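Local coordinates for protein botulinum neurotoxin type G (Clostridium botulinum, PDB 3MPP) that attaches the neurotoxin to the surface of the host cell through its receptor-binding domain, so that the protease light chain can reach the cytosol, at residues S1-Y9 with S17-N25. The protein carries 4 engineered substitutions. Numbering follows the deposited sequence. Where two conformers were deposited one is given.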
loop_
_atom_site.group_PDB
_atom_site.type_symbol
_atom_site.label_atom_id
_atom_site.label_comp_id
_atom_site.label_asym_id
_atom_site.label_seq_id
_atom_site.Cartn_x
_atom_site.Cartn_y
_atom_site.Cartn_z
ATOM N N SER A 1 -4.287 -24.663 -6.864
ATOM C CA SER A 1 -5.574 -25.314 -6.653
ATOM C C SER A 1 -6.311 -24.719 -5.458
ATOM O O SER A 1 -6.726 -23.558 -5.485
ATOM C CB SER A 1 -5.384 -26.820 -6.452
ATOM O OG SER A 1 -6.630 -27.489 -6.345
ATOM N N ASN A 2 -6.469 -25.523 -4.413
ATOM C CA ASN A 2 -7.186 -25.106 -3.216
ATOM C C ASN A 2 -6.236 -24.888 -2.042
ATOM O O ASN A 2 -5.314 -25.675 -1.824
ATOM C CB ASN A 2 -8.242 -26.151 -2.850
ATOM C CG ASN A 2 -9.284 -25.617 -1.888
ATOM O OD1 ASN A 2 -9.297 -24.428 -1.568
ATOM N ND2 ASN A 2 -10.170 -26.495 -1.426
ATOM N N ALA A 3 -6.465 -23.819 -1.285
ATOM C CA ALA A 3 -5.596 -23.480 -0.165
ATOM C C ALA A 3 -5.518 -24.597 0.876
ATOM O O ALA A 3 -6.535 -25.017 1.425
ATOM C CB ALA A 3 -6.051 -22.184 0.486
ATOM N N ILE A 4 -4.300 -25.071 1.128
ATOM C CA ILE A 4 -4.015 -25.994 2.224
ATOM C C ILE A 4 -4.272 -25.330 3.573
ATOM O O ILE A 4 -4.675 -25.983 4.537
ATOM C CB ILE A 4 -2.538 -26.422 2.208
ATOM C CG1 ILE A 4 -2.275 -27.453 1.113
ATOM C CG2 ILE A 4 -2.128 -26.978 3.557
ATOM C CD1 ILE A 4 -0.850 -27.947 1.114
ATOM N N LEU A 5 -4.019 -24.026 3.636
ATOM C CA LEU A 5 -4.134 -23.280 4.879
ATOM C C LEU A 5 -4.359 -21.814 4.531
ATOM O O LEU A 5 -3.723 -21.284 3.618
ATOM C CB LEU A 5 -2.860 -23.443 5.713
ATOM C CG LEU A 5 -2.633 -22.484 6.897
ATOM C CD1 LEU A 5 -3.626 -22.754 8.020
ATOM C CD2 LEU A 5 -1.213 -22.588 7.420
ATOM N N SER A 6 -5.279 -21.167 5.237
ATOM C CA SER A 6 -5.521 -19.739 5.038
ATOM C C SER A 6 -5.869 -19.088 6.368
ATOM O O SER A 6 -6.822 -19.491 7.038
ATOM C CB SER A 6 -6.644 -19.509 4.026
ATOM O OG SER A 6 -7.903 -19.875 4.558
ATOM N N LEU A 7 -5.088 -18.089 6.760
ATOM C CA LEU A 7 -5.330 -17.420 8.028
ATOM C C LEU A 7 -6.335 -16.292 7.833
ATOM O O LEU A 7 -6.186 -15.453 6.946
ATOM C CB LEU A 7 -4.030 -16.882 8.633
ATOM C CG LEU A 7 -2.979 -17.932 9.029
ATOM C CD1 LEU A 7 -1.813 -17.314 9.808
ATOM C CD2 LEU A 7 -3.621 -19.040 9.832
ATOM N N SER A 8 -7.370 -16.290 8.661
ATOM C CA SER A 8 -8.310 -15.183 8.687
ATOM C C SER A 8 -8.574 -14.809 10.128
ATOM O O SER A 8 -8.631 -15.671 11.004
ATOM C CB SER A 8 -9.620 -15.553 7.998
ATOM O OG SER A 8 -9.398 -15.915 6.650
ATOM N N TYR A 9 -8.717 -13.515 10.368
ATOM C CA TYR A 9 -9.093 -13.009 11.674
ATOM C C TYR A 9 -10.584 -12.693 11.640
ATOM O O TYR A 9 -10.988 -11.612 11.213
ATOM C CB TYR A 9 -8.280 -11.758 12.004
ATOM C CG TYR A 9 -8.481 -11.261 13.412
ATOM C CD1 TYR A 9 -9.160 -10.073 13.658
ATOM C CD2 TYR A 9 -7.996 -11.982 14.500
ATOM C CE1 TYR A 9 -9.350 -9.615 14.946
ATOM C CE2 TYR A 9 -8.179 -11.530 15.792
ATOM C CZ TYR A 9 -8.858 -10.350 16.009
ATOM O OH TYR A 9 -9.045 -9.897 17.294
ATOM N N SER A 17 -9.287 -20.567 7.604
ATOM C CA SER A 17 -10.422 -20.544 6.681
ATOM C C SER A 17 -10.306 -21.657 5.645
ATOM O O SER A 17 -11.205 -21.859 4.834
ATOM C CB SER A 17 -10.511 -19.190 5.970
ATOM O OG SER A 17 -10.749 -18.139 6.888
ATOM N N SER A 18 -9.186 -22.368 5.680
ATOM C CA SER A 18 -8.900 -23.442 4.737
ATOM C C SER A 18 -9.958 -24.540 4.807
ATOM O O SER A 18 -10.333 -25.133 3.789
ATOM C CB SER A 18 -7.529 -24.042 5.053
ATOM O OG SER A 18 -7.084 -24.915 4.039
ATOM N N GLY A 19 -10.430 -24.815 6.018
ATOM C CA GLY A 19 -11.327 -25.931 6.235
ATOM C C GLY A 19 -10.531 -27.181 6.546
ATOM O O GLY A 19 -11.092 -28.269 6.675
ATOM N N TYR A 20 -9.215 -27.022 6.666
ATOM C CA TYR A 20 -8.344 -28.131 7.029
ATOM C C TYR A 20 -8.095 -28.172 8.533
ATOM O O TYR A 20 -7.337 -29.008 9.024
ATOM C CB TYR A 20 -7.030 -28.078 6.249
ATOM C CG TYR A 20 -7.174 -28.504 4.806
ATOM C CD1 TYR A 20 -7.674 -27.629 3.852
ATOM C CD2 TYR A 20 -6.825 -29.786 4.400
ATOM C CE1 TYR A 20 -7.813 -28.011 2.534
ATOM C CE2 TYR A 20 -6.962 -30.181 3.079
ATOM C CZ TYR A 20 -7.457 -29.288 2.150
ATOM O OH TYR A 20 -7.598 -29.670 0.834
ATOM N N GLY A 21 -8.733 -27.257 9.256
ATOM C CA GLY A 21 -8.778 -27.311 10.706
ATOM C C GLY A 21 -7.473 -27.079 11.439
ATOM O O GLY A 21 -7.278 -27.576 12.551
ATOM N N ALA A 22 -6.569 -26.320 10.832
ATOM C CA ALA A 22 -5.334 -25.976 11.517
ATOM C C ALA A 22 -5.687 -25.309 12.842
ATOM O O ALA A 22 -6.663 -24.562 12.929
ATOM C CB ALA A 22 -4.478 -25.053 10.656
ATOM N N THR A 23 -4.906 -25.593 13.879
ATOM C CA THR A 23 -5.141 -24.990 15.186
ATOM C C THR A 23 -4.151 -23.847 15.420
ATOM O O THR A 23 -2.962 -23.997 15.157
ATOM C CB THR A 23 -5.006 -26.034 16.309
ATOM O OG1 THR A 23 -3.656 -26.503 16.364
ATOM C CG2 THR A 23 -5.944 -27.221 16.057
ATOM N N MET A 24 -4.644 -22.712 15.912
ATOM C CA MET A 24 -3.816 -21.516 16.058
ATOM C C MET A 24 -3.447 -21.190 17.504
ATOM O O MET A 24 -4.310 -21.112 18.373
ATOM C CB MET A 24 -4.530 -20.297 15.453
ATOM C CG MET A 24 -5.054 -20.508 14.044
ATOM S SD MET A 24 -3.711 -20.823 12.894
ATOM C CE MET A 24 -4.586 -21.701 11.601
ATOM N N ASN A 25 -2.159 -20.994 17.757
ATOM C CA ASN A 25 -1.693 -20.510 19.056
ATOM C C ASN A 25 -1.132 -19.095 18.889
ATOM O O ASN A 25 -0.253 -18.869 18.050
ATOM C CB ASN A 25 -0.632 -21.448 19.631
ATOM C CG ASN A 25 -0.478 -21.312 21.138
ATOM O OD1 ASN A 25 -0.531 -20.212 21.688
ATOM N ND2 ASN A 25 -0.284 -22.441 21.816
HETATM O O HOH W 1 -9.186 -24.513 1.430
#
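S6 and S17 are hydrogen-bonded where the loop from S17 onward, leading to strand 23-26 of the second sheet, folds back against strand 3-10, which forms an antiparallel hairpin with strand 13-16 in the N-terminal receptor-binding subdomain, a lectin-like (concanavalin-type) beta sandwich. S17 N donates to S6 O at 2.7 Å, in the carbonyl plane and with a C=O...N angle of 159°. Beside it the hydroxyls of S8 and S17 share a hydrogen bond, OG to OG 2.6 Å; S17 OG lies anti to its own carbonyl carbon (chi1 -63°), on the side of S8. On the sandwich-core side, M24 bends at chi2 (-63°) and brings its methyl CE to L7 CD2, a tight 3.3 Å. L5 CD1 rests against A22 CB at 3.6 Å, and the M24 and L5 side chains run antiparallel past one another. Nearer the N-terminus the Y20 ring turns one face to I4 CA, offset toward the rim. The carboxylate of D16, the residue just before S17, ties the two segments together: OD1 accepts from S6 N and S18 N, OD2 from A22 N. I4 and L5 form a classic beta bulge opposite I203 of strand 195-204. Beside the Y20 ring edge, a water in the ring plane lies 2.7 Å from both A3 O and S18 O.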